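Local coordinates for protein minor fimbrium anchoring subunit Mfa2 (Porphyromonas gingivalis, PDB 5NFI) that anchors the minor (Mfa1) fimbriae in the bacterial outer membrane through its interaction with Mfa1 and regulates fimbrial length, at residues 241-244 / 245-248. Numbering follows the deposited sequence.
Sequences NINL and RCIN
Asn243, the first residue of a tight turn, uses both its side-chain and its backbone oxygen to hold the backbone N-H groups of Arg245, Cys246 and Ile247. The side-chain OD1 accepts a hydrogen bond from the backbone N-H of Arg245 at 3.1 Å (N-H...O 159°), approached from above the amide plane. The Asn243 backbone O accepts one from Cys246 N at 3.1 Å, again with the donor well out of the carbonyl plane, and a weak, bent bond from the N of Ile247 at 3.2 Å. With CG anti to the backbone N (chi1 -176°), the Asn243 amide reaches forward beside the chain, bringing OD1 to Arg245 and ND2 alongside the sulfur, 3.3 Å from Cys246 SG. OD1 also lies against Arg245 CB at 3.6 Å. The Arg245 chain, bent at chi2 and chi3, folds back over the Leu244 peptide, setting one face of its guanidinium over Leu244 O, 3.8 Å from CZ. Ile247 packs its CG2 against the Asn243 carbonyl, whereas the Leu244 side chain packs onto Val230 and Ile233 of helix 229-233 and onto Phe250. Cys246 SG is disulfide-bonded to Cys15, tying the turn to the loop after strand 3-10, and Arg140 donates hydrogen bonds to Ile247 O and Asn248 OD1. Residues 243-246 thus form a type I beta turn overlaid by an Asx turn, in the loop that precedes strand 249-258 of this transthyretin-clan anchor protein.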
loop_
_atom_site.group_PDB
_atom_site.type_symbol
_atom_site.label_atom_id
_atom_site.label_comp_id
_atom_site.label_asym_id
_atom_site.label_seq_id
_atom_site.Cartn_x
_atom_site.Cartn_y
_atom_site.Cartn_z
ATOM N N ASN A 241 -18.477 -4.361 4.595
ATOM C CA ASN A 241 -18.362 -3.442 5.752
ATOM C C ASN A 241 -16.937 -2.925 5.858
ATOM O O ASN A 241 -16.708 -1.723 5.787
ATOM C CB ASN A 241 -18.807 -4.043 7.098
ATOM C CG ASN A 241 -20.308 -4.266 7.182
ATOM O OD1 ASN A 241 -21.091 -3.643 6.463
ATOM N ND2 ASN A 241 -20.716 -5.153 8.084
ATOM N N ILE A 242 -15.976 -3.819 6.025
ATOM C CA ILE A 242 -14.587 -3.401 6.011
ATOM C C ILE A 242 -13.874 -4.052 4.835
ATOM O O ILE A 242 -13.260 -5.120 4.938
ATOM C CB ILE A 242 -13.875 -3.727 7.319
ATOM C CG1 ILE A 242 -14.580 -3.020 8.466
ATOM C CG2 ILE A 242 -12.454 -3.233 7.264
ATOM C CD1 ILE A 242 -13.986 -3.302 9.787
ATOM N N ASN A 243 -13.982 -3.374 3.705
ATOM C CA ASN A 243 -13.446 -3.855 2.451
ATOM C C ASN A 243 -12.110 -3.191 2.140
ATOM O O ASN A 243 -12.067 -2.015 1.766
ATOM C CB ASN A 243 -14.459 -3.592 1.337
ATOM C CG ASN A 243 -14.030 -4.156 0.006
ATOM O OD1 ASN A 243 -12.964 -4.764 -0.120
ATOM N ND2 ASN A 243 -14.872 -3.976 -1.000
ATOM N N LEU A 244 -11.028 -3.952 2.296
ATOM C CA LEU A 244 -9.668 -3.445 2.096
ATOM C C LEU A 244 -9.423 -2.913 0.688
ATOM O O LEU A 244 -8.509 -2.128 0.466
ATOM C CB LEU A 244 -8.647 -4.539 2.374
ATOM C CG LEU A 244 -8.635 -5.166 3.751
ATOM C CD1 LEU A 244 -7.579 -6.242 3.789
ATOM C CD2 LEU A 244 -8.353 -4.087 4.766
ATOM N N ARG A 245 -10.229 -3.354 -0.271
ATOM C CA ARG A 245 -9.994 -2.980 -1.654
ATOM C C ARG A 245 -10.674 -1.670 -2.004
ATOM O O ARG A 245 -10.562 -1.206 -3.129
ATOM C CB ARG A 245 -10.430 -4.097 -2.605
ATOM C CG ARG A 245 -10.036 -5.518 -2.146
ATOM C CD ARG A 245 -8.590 -5.607 -1.569
ATOM N NE ARG A 245 -7.630 -4.710 -2.219
ATOM C CZ ARG A 245 -6.429 -4.416 -1.725
ATOM N NH1 ARG A 245 -6.051 -4.911 -0.553
ATOM N NH2 ARG A 245 -5.624 -3.589 -2.379
ATOM N N CYS A 246 -11.324 -1.034 -1.032
ATOM C CA CYS A 246 -11.987 0.250 -1.274
ATOM C C CYS A 246 -11.598 1.292 -0.249
ATOM O O CYS A 246 -11.884 2.474 -0.425
ATOM C CB CYS A 246 -13.512 0.091 -1.270
ATOM S SG CYS A 246 -14.157 -1.072 -2.469
ATOM N N ILE A 247 -10.949 0.857 0.826
ATOM C CA ILE A 247 -10.688 1.748 1.954
ATOM C C ILE A 247 -9.194 1.837 2.271
ATOM O O ILE A 247 -8.431 0.941 1.915
ATOM C CB ILE A 247 -11.481 1.275 3.200
ATOM C CG1 ILE A 247 -11.670 2.421 4.183
ATOM C CG2 ILE A 247 -10.815 0.088 3.862
ATOM C CD1 ILE A 247 -12.541 3.531 3.629
ATOM N N ASN A 248 -8.770 2.920 2.924
ATOM C CA ASN A 248 -7.344 3.121 3.244
ATOM C C ASN A 248 -7.094 3.800 4.592
ATOM O O ASN A 248 -5.975 4.214 4.894
ATOM C CB ASN A 248 -6.661 3.941 2.139
ATOM C CG ASN A 248 -6.622 3.213 0.821
ATOM O OD1 ASN A 248 -7.509 3.366 -0.023
ATOM N ND2 ASN A 248 -5.607 2.391 0.642
#